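Local structure of xyloglucan-specific endo-beta-1,4-glucanase (Uncultured bacterium, 4W88) at residues N32-T35 with K41-Q44; A57-V62 with I269-A274; R285-Y290 with V332-N337; I308-G313 with K325-D330. The protein hydrolyses internal beta-1,4-glucosidic linkages in the backbone of xyloglucan, as a family 5 glycoside hydrolase. The protein carries 1 engineered substitution. One frame throughout, in Å; residues are numbered along the deposited sequence.

Interaction 1: residues N32-T35 with K41-Q44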
loop_
_atom_site.group_PDB
_atom_site.type_symbol
_atom_site.label_atom_id
_atom_site.label_comp_id
_atom_site.label_asym_id
_atom_site.label_seq_id
_atom_site.Cartn_x
_atom_site.Cartn_y
_atom_site.Cartn_z
ATOM N N ASN A 32 0.279 20.639 7.911
ATOM C CA ASN A 32 -0.595 20.240 8.951
ATOM C C ASN A 32 -1.582 19.142 8.567
ATOM O O ASN A 32 -2.255 18.565 9.446
ATOM C CB ASN A 32 -1.300 21.435 9.552
ATOM C CG ASN A 32 -0.321 22.336 10.232
ATOM O OD1 ASN A 32 0.635 21.891 10.931
ATOM N ND2 ASN A 32 -0.478 23.588 9.990
ATOM N N ALA A 33 -1.633 18.827 7.249
ATOM C CA ALA A 33 -2.438 17.664 6.796
ATOM C C ALA A 33 -2.052 16.413 7.550
ATOM O O ALA A 33 -2.910 15.563 7.861
ATOM C CB ALA A 33 -2.283 17.425 5.304
ATOM N N GLU A 34 -0.752 16.313 7.878
ATOM C CA GLU A 34 -0.214 15.138 8.551
ATOM C C GLU A 34 -0.922 14.766 9.863
ATOM O O GLU A 34 -1.118 13.591 10.129
ATOM C CB GLU A 34 1.284 15.281 8.795
ATOM C CG GLU A 34 1.910 14.062 9.461
ATOM C CD GLU A 34 3.410 14.127 9.573
ATOM O OE1 GLU A 34 3.976 15.219 9.229
ATOM O OE2 GLU A 34 4.045 13.154 10.066
ATOM N N THR A 35 -1.363 15.782 10.607
ATOM C CA THR A 35 -1.969 15.616 11.903
ATOM C C THR A 35 -3.473 15.810 11.858
ATOM O O THR A 35 -4.135 15.772 12.897
ATOM C CB THR A 35 -1.346 16.574 12.924
ATOM O OG1 THR A 35 -1.476 17.928 12.451
ATOM C CG2 THR A 35 0.110 16.250 13.112
ATOM N N LYS A 41 2.581 14.159 14.796
ATOM C CA LYS A 41 3.573 14.341 13.753
ATOM C C LYS A 41 4.595 13.153 13.847
ATOM O O LYS A 41 5.080 12.767 14.944
ATOM C CB LYS A 41 4.258 15.667 13.925
ATOM C CG LYS A 41 5.341 15.955 12.900
ATOM C CD LYS A 41 5.908 17.380 12.965
ATOM C CE LYS A 41 7.080 17.422 11.994
ATOM N NZ LYS A 41 7.709 18.718 12.083
ATOM N N THR A 42 4.928 12.569 12.702
ATOM C CA THR A 42 5.837 11.414 12.683
ATOM C C THR A 42 7.227 11.887 13.110
ATOM O O THR A 42 7.692 13.027 12.748
ATOM C CB THR A 42 5.857 10.823 11.262
ATOM O OG1 THR A 42 4.510 10.584 10.843
ATOM C CG2 THR A 42 6.560 9.519 11.234
ATOM N N THR A 43 7.887 11.024 13.859
ATOM C CA THR A 43 9.250 11.298 14.316
ATOM C C THR A 43 10.191 10.117 13.948
ATOM O O THR A 43 9.720 9.001 13.624
ATOM C CB THR A 43 9.298 11.407 15.812
ATOM O OG1 THR A 43 8.858 10.148 16.360
ATOM C CG2 THR A 43 8.458 12.550 16.285
ATOM N N GLN A 44 11.508 10.380 13.971
ATOM C CA GLN A 44 12.499 9.327 13.819
ATOM C C GLN A 44 12.239 8.147 14.807
ATOM O O GLN A 44 12.331 6.996 14.435
ATOM C CB GLN A 44 13.913 9.883 13.972
ATOM C CG GLN A 44 15.033 8.876 13.765
ATOM C CD GLN A 44 15.176 8.480 12.349
ATOM O OE1 GLN A 44 15.560 9.299 11.501
ATOM N NE2 GLN A 44 14.879 7.261 12.060
#
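E34 reaches across to K41 and T42: with CG anti to the backbone N (chi1 -178°), the extended chain carries the carboxylate across from CB, touching T21 and L22 on the way. CD arrives 3.8 Å from T42 N. Beyond it the two oxygens divide the work. OE1 lies 4.0 Å from K41 CG and takes a salt bridge from R83 of helix 78-92, while the chain of K41 leads its amino end away from E34. OE2 is gripped twice by T42: its OG1 donates at 2.7 Å, nearly in line with the C-O bond of the carboxylate, and its backbone N donates at 2.8 Å in a fairly straight bond (165°) from above the carboxylate plane. Both segments belong to the long loop between strand 15-18, the first of the TIM barrel, and helix 44-53, and the pairing closes the five-residue excursion between them. T43, next in line, N-caps that helix through OG1 to I46 N. T42 can serve OE2 twice because its OG1 lies beside its own backbone N (chi1 -52°). At the partly exposed margin, the CG2 methyl of T35 rests 3.6 Å from K41 N.

Interaction 2: residues A57-V62 with I269-A274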
loop_
_atom_site.group_PDB
_atom_site.type_symbol
_atom_site.label_atom_id
_atom_site.label_comp_id
_atom_site.label_asym_id
_atom_site.label_seq_id
_atom_site.Cartn_x
_atom_site.Cartn_y
_atom_site.Cartn_z
ATOM N N ALA A 57 10.242 -3.032 6.883
ATOM C CA ALA A 57 9.744 -2.391 5.689
ATOM C C ALA A 57 8.582 -1.531 6.119
ATOM O O ALA A 57 7.745 -1.928 6.965
ATOM C CB ALA A 57 9.298 -3.445 4.687
ATOM N N ILE A 58 8.506 -0.354 5.529
ATOM C CA ILE A 58 7.469 0.652 5.864
ATOM C C ILE A 58 6.869 1.156 4.544
ATOM O O ILE A 58 7.583 1.532 3.611
ATOM C CB ILE A 58 8.033 1.838 6.714
ATOM C CG1 ILE A 58 6.941 2.804 7.125
ATOM C CG2 ILE A 58 9.218 2.553 6.034
ATOM C CD1 ILE A 58 7.394 3.801 8.186
ATOM N N ARG A 59 5.534 1.204 4.519
ATOM C CA ARG A 59 4.783 1.843 3.467
ATOM C C ARG A 59 4.348 3.234 4.043
ATOM O O ARG A 59 3.795 3.311 5.154
ATOM C CB ARG A 59 3.626 0.997 2.983
ATOM C CG ARG A 59 2.780 1.671 1.910
ATOM C CD ARG A 59 1.918 0.571 1.290
ATOM N NE ARG A 59 1.017 0.866 0.173
ATOM C CZ ARG A 59 -0.267 1.127 0.283
ATOM N NH1 ARG A 59 -0.853 1.339 1.440
ATOM N NH2 ARG A 59 -0.990 1.096 -0.822
ATOM N N ILE A 60 4.641 4.287 3.252
ATOM C CA ILE A 60 4.350 5.652 3.606
ATOM C C ILE A 60 3.319 6.139 2.635
ATOM O O ILE A 60 3.625 6.590 1.500
ATOM C CB ILE A 60 5.613 6.513 3.524
ATOM C CG1 ILE A 60 6.705 5.945 4.481
ATOM C CG2 ILE A 60 5.323 7.968 3.881
ATOM C CD1 ILE A 60 8.104 6.483 4.346
ATOM N N PRO A 61 2.046 5.986 3.017
ATOM C CA PRO A 61 0.997 6.478 2.119
ATOM C C PRO A 61 0.936 7.989 2.169
ATOM O O PRO A 61 0.994 8.588 3.239
ATOM C CB PRO A 61 -0.252 5.858 2.694
ATOM C CG PRO A 61 0.060 5.574 4.116
ATOM C CD PRO A 61 1.517 5.309 4.202
ATOM N N VAL A 62 0.778 8.589 0.997
ATOM C CA VAL A 62 0.780 10.034 0.884
ATOM C C VAL A 62 -0.342 10.485 -0.062
ATOM O O VAL A 62 -0.439 9.980 -1.179
ATOM C CB VAL A 62 2.081 10.591 0.347
ATOM C CG1 VAL A 62 2.064 12.090 0.361
ATOM C CG2 VAL A 62 3.271 10.120 1.170
ATOM N N ILE A 269 1.574 -7.720 -1.155
ATOM C CA ILE A 269 0.334 -7.310 -0.477
ATOM C C ILE A 269 0.593 -6.005 0.306
ATOM O O ILE A 269 1.108 -6.057 1.422
ATOM C CB ILE A 269 -0.254 -8.409 0.413
ATOM C CG1 ILE A 269 -0.399 -9.737 -0.368
ATOM C CG2 ILE A 269 -1.514 -7.915 1.007
ATOM C CD1 ILE A 269 -1.289 -9.690 -1.590
ATOM N N THR A 270 0.215 -4.851 -0.264
ATOM C CA THR A 270 0.610 -3.614 0.314
ATOM C C THR A 270 -0.284 -3.135 1.432
ATOM O O THR A 270 0.075 -2.172 2.137
ATOM C CB THR A 270 0.884 -2.514 -0.749
ATOM O OG1 THR A 270 -0.304 -2.266 -1.529
ATOM C CG2 THR A 270 2.039 -2.945 -1.654
ATOM N N GLU A 271 -1.437 -3.798 1.613
ATOM C CA GLU A 271 -2.264 -3.595 2.826
ATOM C C GLU A 271 -3.028 -4.884 3.138
ATOM O O GLU A 271 -3.552 -5.564 2.255
ATOM C CB GLU A 271 -3.311 -2.488 2.669
ATOM C CG GLU A 271 -2.827 -1.056 2.580
ATOM C CD GLU A 271 -3.946 -0.084 2.399
ATOM O OE1 GLU A 271 -5.096 -0.389 2.876
ATOM O OE2 GLU A 271 -3.703 1.032 1.879
ATOM N N THR A 272 -3.029 -5.196 4.430
ATOM C CA THR A 272 -3.904 -6.167 5.047
ATOM C C THR A 272 -3.892 -5.888 6.556
ATOM O O THR A 272 -3.203 -4.978 7.051
ATOM C CB THR A 272 -3.465 -7.607 4.723
ATOM O OG1 THR A 272 -4.500 -8.553 5.158
ATOM C CG2 THR A 272 -2.128 -7.919 5.353
ATOM N N GLY A 273 -4.687 -6.653 7.300
ATOM C CA GLY A 273 -4.811 -6.466 8.746
ATOM C C GLY A 273 -6.212 -6.862 9.201
ATOM O O GLY A 273 -7.063 -7.194 8.373
ATOM N N ALA A 274 -6.454 -6.869 10.522
ATOM C CA ALA A 274 -7.752 -7.203 11.075
ATOM C C ALA A 274 -8.097 -6.214 12.167
ATOM O O ALA A 274 -7.308 -5.957 13.018
ATOM C CB ALA A 274 -7.653 -8.607 11.634
#
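R59 lays its extended side chain across T270 at about a right angle, with CD 3.4 Å from T270 O. The same carbonyl oxygen sits over one face of the guanidinium, displaced toward its rim, and T270 CB comes to 3.5 Å from NE. T270 OG1 also lies over a face of the group, at 3.5 Å from NH2. Its position between its own backbone N and carbonyl carbon (chi1 60°) sends the hydroxyl toward R59. At the guanidinium edge, NH1 makes a salt bridge to E271 OE2 at 2.9 Å, using the anti lone pair of that oxygen; the N-H...O angle is 152°, and the two flat groups are steeply turned, 71° apart. NH1 also passes 3.3 Å from E271 CG. Strands 57-60 and 267-272 are the second and seventh of the closed eight-stranded barrel, so the buried contact spans its interior. R59 NE forms a second salt bridge with E145, which also bonds T270 OG1, while N17 and N148 accept from NH1 and NH2. E271 OE1 bonds Y225 of the glycan pocket, and OE2 also meets a bound Tris molecule. E271 lies near the C-terminal end of the seventh strand and beside a bound glucose, a place consistent with that of the nucleophile in family 5 enzymes. With both ends of the carboxylate engaged and the arginine itself held by several acceptors, R59 is probably a second-shell residue that fixes how E271 faces the sugar.

Interaction 3: residues R285-Y290 with V332-N337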
loop_
_atom_site.group_PDB
_atom_site.type_symbol
_atom_site.label_atom_id
_atom_site.label_comp_id
_atom_site.label_asym_id
_atom_site.label_seq_id
_atom_site.Cartn_x
_atom_site.Cartn_y
_atom_site.Cartn_z
ATOM N N ARG A 285 -4.646 -16.433 15.466
ATOM C CA ARG A 285 -4.903 -17.569 14.597
ATOM C C ARG A 285 -5.091 -17.183 13.121
ATOM O O ARG A 285 -4.573 -17.856 12.206
ATOM C CB ARG A 285 -6.131 -18.346 15.095
ATOM C CG ARG A 285 -5.879 -19.101 16.399
ATOM C CD ARG A 285 -6.973 -20.137 16.676
ATOM N NE ARG A 285 -8.155 -19.441 17.194
ATOM C CZ ARG A 285 -8.358 -19.102 18.463
ATOM N NH1 ARG A 285 -7.492 -19.391 19.392
ATOM N NH2 ARG A 285 -9.452 -18.450 18.801
ATOM N N TRP A 286 -5.787 -16.086 12.881
ATOM C CA TRP A 286 -5.998 -15.623 11.516
ATOM C C TRP A 286 -4.656 -15.279 10.857
ATOM O O TRP A 286 -4.421 -15.637 9.704
ATOM C CB TRP A 286 -6.916 -14.399 11.515
ATOM C CG TRP A 286 -7.035 -13.762 10.170
ATOM C CD1 TRP A 286 -7.790 -14.174 9.099
ATOM C CD2 TRP A 286 -6.324 -12.609 9.743
ATOM N NE1 TRP A 286 -7.581 -13.347 8.028
ATOM C CE2 TRP A 286 -6.688 -12.362 8.409
ATOM C CE3 TRP A 286 -5.411 -11.766 10.367
ATOM C CZ2 TRP A 286 -6.125 -11.306 7.670
ATOM C CZ3 TRP A 286 -4.861 -10.739 9.651
ATOM C CH2 TRP A 286 -5.226 -10.501 8.326
ATOM N N ILE A 287 -3.761 -14.616 11.599
ATOM C CA ILE A 287 -2.431 -14.240 11.030
ATOM C C ILE A 287 -1.656 -15.483 10.637
ATOM O O ILE A 287 -1.074 -15.550 9.569
ATOM C CB ILE A 287 -1.592 -13.373 12.021
ATOM C CG1 ILE A 287 -2.298 -12.003 12.323
ATOM C CG2 ILE A 287 -0.145 -13.305 11.656
ATOM C CD1 ILE A 287 -1.767 -11.176 13.477
ATOM N N GLY A 288 -1.730 -16.505 11.494
ATOM C CA GLY A 288 -1.133 -17.801 11.137
ATOM C C GLY A 288 -1.617 -18.328 9.802
ATOM O O GLY A 288 -0.836 -18.739 8.967
ATOM N N ASP A 289 -2.923 -18.309 9.606
ATOM C CA ASP A 289 -3.512 -18.840 8.386
ATOM C C ASP A 289 -3.271 -17.949 7.190
ATOM O O ASP A 289 -2.994 -18.441 6.063
ATOM C CB ASP A 289 -5.045 -19.036 8.578
ATOM C CG ASP A 289 -5.368 -20.278 9.374
ATOM O OD1 ASP A 289 -4.496 -21.182 9.484
ATOM O OD2 ASP A 289 -6.488 -20.373 9.875
ATOM N N TYR A 290 -3.346 -16.651 7.439
ATOM C CA TYR A 290 -3.253 -15.660 6.348
ATOM C C TYR A 290 -1.780 -15.438 5.925
ATOM O O TYR A 290 -1.402 -15.659 4.762
ATOM C CB TYR A 290 -3.913 -14.373 6.780
ATOM C CG TYR A 290 -3.766 -13.340 5.703
ATOM C CD1 TYR A 290 -4.666 -13.225 4.678
ATOM C CD2 TYR A 290 -2.686 -12.499 5.730
ATOM C CE1 TYR A 290 -4.465 -12.317 3.631
ATOM C CE2 TYR A 290 -2.471 -11.591 4.759
ATOM C CZ TYR A 290 -3.305 -11.458 3.679
ATOM O OH TYR A 290 -3.045 -10.516 2.700
ATOM N N VAL A 332 1.047 -8.363 17.590
ATOM C CA VAL A 332 2.287 -7.910 16.956
ATOM C C VAL A 332 3.313 -9.023 16.825
ATOM O O VAL A 332 3.926 -9.178 15.748
ATOM C CB VAL A 332 2.799 -6.634 17.600
ATOM C CG1 VAL A 332 4.171 -6.228 17.058
ATOM C CG2 VAL A 332 1.811 -5.526 17.350
ATOM N N ASP A 333 3.449 -9.832 17.906
ATOM C CA ASP A 333 4.383 -10.943 17.904
ATOM C C ASP A 333 4.016 -11.904 16.723
ATOM O O ASP A 333 4.885 -12.428 16.014
ATOM C CB ASP A 333 4.243 -11.742 19.189
ATOM C CG ASP A 333 4.948 -11.141 20.408
ATOM O OD1 ASP A 333 5.662 -10.149 20.296
ATOM O OD2 ASP A 333 4.711 -11.641 21.545
ATOM N N ALA A 334 2.707 -12.173 16.543
ATOM C CA ALA A 334 2.312 -13.111 15.485
ATOM C C ALA A 334 2.737 -12.618 14.081
ATOM O O ALA A 334 3.145 -13.368 13.177
ATOM C CB ALA A 334 0.814 -13.306 15.535
ATOM N N TYR A 335 2.713 -11.300 13.916
ATOM C CA TYR A 335 3.145 -10.710 12.642
ATOM C C TYR A 335 4.654 -10.789 12.487
ATOM O O TYR A 335 5.154 -11.338 11.523
ATOM C CB TYR A 335 2.742 -9.231 12.562
ATOM C CG TYR A 335 1.269 -8.963 12.168
ATOM C CD1 TYR A 335 0.697 -9.578 11.051
ATOM C CD2 TYR A 335 0.485 -8.027 12.889
ATOM C CE1 TYR A 335 -0.615 -9.334 10.699
ATOM C CE2 TYR A 335 -0.842 -7.765 12.520
ATOM C CZ TYR A 335 -1.369 -8.385 11.401
ATOM O OH TYR A 335 -2.679 -8.165 11.004
ATOM N N VAL A 336 5.369 -10.215 13.441
ATOM C CA VAL A 336 6.795 -10.126 13.237
ATOM C C VAL A 336 7.533 -11.491 13.269
ATOM O O VAL A 336 8.657 -11.617 12.718
ATOM C CB VAL A 336 7.456 -9.083 14.153
ATOM C CG1 VAL A 336 6.864 -7.689 13.933
ATOM C CG2 VAL A 336 7.309 -9.411 15.614
ATOM N N ASN A 337 6.929 -12.459 13.964
ATOM C CA ASN A 337 7.508 -13.762 14.072
ATOM C C ASN A 337 6.900 -14.745 13.125
ATOM O O ASN A 337 7.059 -15.955 13.270
ATOM C CB ASN A 337 7.428 -14.300 15.511
ATOM C CG ASN A 337 8.143 -13.413 16.504
ATOM O OD1 ASN A 337 7.654 -13.115 17.545
ATOM N ND2 ASN A 337 9.316 -13.095 16.219
#
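The last two helices of the chain, 280-295 and 329-336, pack side by side on the outside of the TIM barrel with their axes 9.4 Å apart and nearly parallel, at 12°. I287 is the wedge between them. Its CG1 branch, beside the backbone N (chi1 -63°), carries CD1 over the centre of the Y335 ring in a CH-pi contact, 3.5 Å from the centroid and 11° off the ring normal. CD1 also meets A334 CB at 3.9 Å, and the CG2 branch presses on the backbone at A334 O, 3.6 Å away. Y335 reaches past the isoleucine, crossing it at about a right angle, until OH lies 3.6 Å from W286 CZ3, in the plane of the indole at its edge. The indole is held from elsewhere, its NE1 bonded to T226 O and its ring packed edge-to-face against W241. Replacing Y335 with an alanine would probably leave a gap over I287 CD1, free that methyl to turn, and strip the W286 edge of its hydroxyl neighbour. No hydrogen bond joins the two segments: an alanine and an isoleucine meet between them, and the Y335 ring extends toward the strand side, near G273, as between neighbouring outer helices of an (alpha/beta)8 barrel.

Interaction 4: residues I308-G313 with K325-D330; sequences IYHGNG and KWYNDD
N328 ND2 is shared by two hydroxyls, giving a hydrogen bond of 3.0 Å to Y309 OH, with an N-H...O angle of 151°, and another to T280 OG1. The bond ties the loop after the eighth barrel strand to the N-cap of helix 329-336, where N328 OD1 takes I331 N, and beside it lies an aromatic cluster of Y309, H310 and Y327. With CG anti to its backbone N (chi1 -172°), Y309 brings its ring against Y327 CB and its OH to N328, somewhat out of the amide plane. The two tyrosine rings are almost parallel but slid past each other in opposite directions, so they scarcely overlap. Instead each CB sits over the centre of the other ring in a reciprocal CH-pi pair: Y309 CB is 3.5 Å from the Y327 centroid, and Y327 CB is equally near that of Y309. F276 also stacks on Y309. A serine in place of Y309 would probably leave N328 ND2 with one acceptor fewer and take away the ring on which Y327 CB and F276 now pack. H310, more exposed, meets the edge of Y327 with its face in an offset edge-to-face arrangement, planes 80° apart. Y327 OH bonds N307, and a water bridges the segments by accepting from H310 N at 3.2 Å and donating to Y327 OH at 3.0 Å.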
loop_
_atom_site.group_PDB
_atom_site.type_symbol
_atom_site.label_atom_id
_atom_site.label_comp_id
_atom_site.label_asym_id
_atom_site.label_seq_id
_atom_site.Cartn_x
_atom_site.Cartn_y
_atom_site.Cartn_z
ATOM N N ILE A 308 -5.507 3.620 15.566
ATOM C CA ILE A 308 -6.816 3.601 16.220
ATOM C C ILE A 308 -6.964 2.260 16.905
ATOM O O ILE A 308 -6.940 1.242 16.246
ATOM C CB ILE A 308 -7.975 3.839 15.241
ATOM C CG1 ILE A 308 -7.838 5.232 14.601
ATOM C CG2 ILE A 308 -9.305 3.722 15.981
ATOM C CD1 ILE A 308 -8.909 5.493 13.559
ATOM N N TYR A 309 -7.156 2.262 18.232
ATOM C CA TYR A 309 -7.288 1.025 18.990
ATOM C C TYR A 309 -8.313 1.174 20.120
ATOM O O TYR A 309 -9.211 0.373 20.225
ATOM C CB TYR A 309 -5.939 0.600 19.584
ATOM C CG TYR A 309 -5.909 -0.772 20.225
ATOM C CD1 TYR A 309 -5.704 -1.890 19.448
ATOM C CD2 TYR A 309 -6.060 -0.942 21.570
ATOM C CE1 TYR A 309 -5.649 -3.136 20.002
ATOM C CE2 TYR A 309 -6.005 -2.198 22.148
ATOM C CZ TYR A 309 -5.803 -3.306 21.357
ATOM O OH TYR A 309 -5.699 -4.612 21.812
ATOM N N HIS A 310 -8.153 2.163 20.984
ATOM C CA HIS A 310 -9.048 2.289 22.092
ATOM C C HIS A 310 -10.253 3.147 21.747
ATOM O O HIS A 310 -11.293 2.993 22.319
ATOM C CB HIS A 310 -8.330 2.896 23.305
ATOM C CG HIS A 310 -7.203 2.078 23.861
ATOM N ND1 HIS A 310 -7.390 0.854 24.477
ATOM C CD2 HIS A 310 -5.882 2.359 23.971
ATOM C CE1 HIS A 310 -6.221 0.395 24.892
ATOM N NE2 HIS A 310 -5.290 1.286 24.593
ATOM N N GLY A 311 -10.090 4.078 20.837
ATOM C CA GLY A 311 -11.181 4.966 20.491
ATOM C C GLY A 311 -11.995 4.454 19.342
ATOM O O GLY A 311 -11.739 3.386 18.823
ATOM N N ASN A 312 -12.971 5.259 18.910
ATOM C CA ASN A 312 -13.886 4.861 17.824
ATOM C C ASN A 312 -13.190 4.972 16.496
ATOM O O ASN A 312 -12.283 5.785 16.375
ATOM C CB ASN A 312 -15.129 5.739 17.744
ATOM C CG ASN A 312 -15.899 5.784 19.031
ATOM O OD1 ASN A 312 -16.109 4.769 19.723
ATOM N ND2 ASN A 312 -16.347 6.980 19.362
ATOM N N GLY A 313 -13.676 4.204 15.513
ATOM C CA GLY A 313 -13.138 4.128 14.174
ATOM C C GLY A 313 -12.693 2.705 13.903
ATOM O O GLY A 313 -12.973 1.770 14.713
ATOM N N LYS A 325 4.778 2.398 22.504
ATOM C CA LYS A 325 4.485 1.059 23.007
ATOM C C LYS A 325 3.400 0.471 22.103
ATOM O O LYS A 325 2.635 1.187 21.520
ATOM C CB LYS A 325 3.974 1.121 24.483
ATOM C CG LYS A 325 4.912 1.718 25.532
ATOM C CD LYS A 325 6.339 1.132 25.503
ATOM C CE LYS A 325 7.362 1.942 26.290
ATOM N NZ LYS A 325 7.009 1.876 27.703
ATOM N N TRP A 326 3.380 -0.868 22.001
ATOM C CA TRP A 326 2.458 -1.537 21.154
ATOM C C TRP A 326 1.133 -1.751 21.880
ATOM O O TRP A 326 1.115 -2.143 23.077
ATOM C CB TRP A 326 3.080 -2.826 20.595
ATOM C CG TRP A 326 4.288 -2.536 19.784
ATOM C CD1 TRP A 326 5.563 -2.416 20.249
ATOM C CD2 TRP A 326 4.341 -2.280 18.373
ATOM N NE1 TRP A 326 6.431 -2.121 19.203
ATOM C CE2 TRP A 326 5.686 -1.970 18.053
ATOM C CE3 TRP A 326 3.382 -2.229 17.335
ATOM C CZ2 TRP A 326 6.093 -1.678 16.722
ATOM C CZ3 TRP A 326 3.793 -1.956 16.041
ATOM C CH2 TRP A 326 5.112 -1.642 15.745
ATOM N N TYR A 327 0.025 -1.502 21.183
ATOM C CA TYR A 327 -1.303 -1.715 21.800
ATOM C C TYR A 327 -1.589 -3.164 22.214
ATOM O O TYR A 327 -2.327 -3.429 23.169
ATOM C CB TYR A 327 -2.408 -1.330 20.849
ATOM C CG TYR A 327 -2.565 0.149 20.572
ATOM C CD1 TYR A 327 -3.004 1.017 21.573
ATOM C CD2 TYR A 327 -2.259 0.692 19.295
ATOM C CE1 TYR A 327 -3.117 2.379 21.320
ATOM C CE2 TYR A 327 -2.419 2.061 19.042
ATOM C CZ TYR A 327 -2.821 2.871 20.049
ATOM O OH TYR A 327 -2.989 4.196 19.837
ATOM N N ASN A 328 -1.057 -4.103 21.434
ATOM C CA ASN A 328 -1.374 -5.519 21.612
ATOM C C ASN A 328 -0.175 -6.368 21.244
ATOM O O ASN A 328 0.053 -6.617 20.077
ATOM C CB ASN A 328 -2.636 -5.884 20.819
ATOM C CG ASN A 328 -3.138 -7.248 21.157
ATOM O OD1 ASN A 328 -2.373 -8.207 21.294
ATOM N ND2 ASN A 328 -4.436 -7.348 21.345
ATOM N N ASP A 329 0.647 -6.730 22.225
ATOM C CA ASP A 329 1.921 -7.350 21.881
ATOM C C ASP A 329 1.732 -8.769 21.342
ATOM O O ASP A 329 2.565 -9.259 20.579
ATOM C CB ASP A 329 2.856 -7.416 23.093
ATOM C CG ASP A 329 3.588 -6.132 23.335
ATOM O OD1 ASP A 329 4.122 -5.532 22.399
ATOM O OD2 ASP A 329 3.568 -5.730 24.487
ATOM N N ASP A 330 0.626 -9.436 21.693
ATOM C CA ASP A 330 0.381 -10.790 21.140
ATOM C C ASP A 330 0.093 -10.777 19.624
ATOM O O ASP A 330 0.593 -11.612 18.855
ATOM C CB ASP A 330 -0.780 -11.452 21.867
ATOM C CG ASP A 330 -0.436 -11.914 23.273
ATOM O OD1 ASP A 330 0.721 -11.888 23.693
ATOM O OD2 ASP A 330 -1.335 -12.381 23.941
HETATM O O HOH W 1 -5.856 4.381 20.690
#

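Interaction 2 alone lies in the heart of the barrel, its centre about 4 Å from that of the chain, and it alone is built on a salt bridge across the interior. Interactions 1, 3 and 4 have their centres 19 to 21 Å out. Of these, interaction 3 is a buried helix pair, mainly apolar and without a hydrogen bond between its segments, whereas interactions 1 and 4 are partly buried loop closures, one by a carboxylate bonded to a threonine, the other by tyrosines in reciprocal CH-pi contact and an amide. Interactions 3 and 4 share helix 329-336 and touch where V332 CG2 meets W326 CE3 at 3.7 Å. Interaction 3 also reaches interaction 2: Y335 OH lies 3.5 Å from G273 CA, two residues after E271. Interaction 1 touches none of the others.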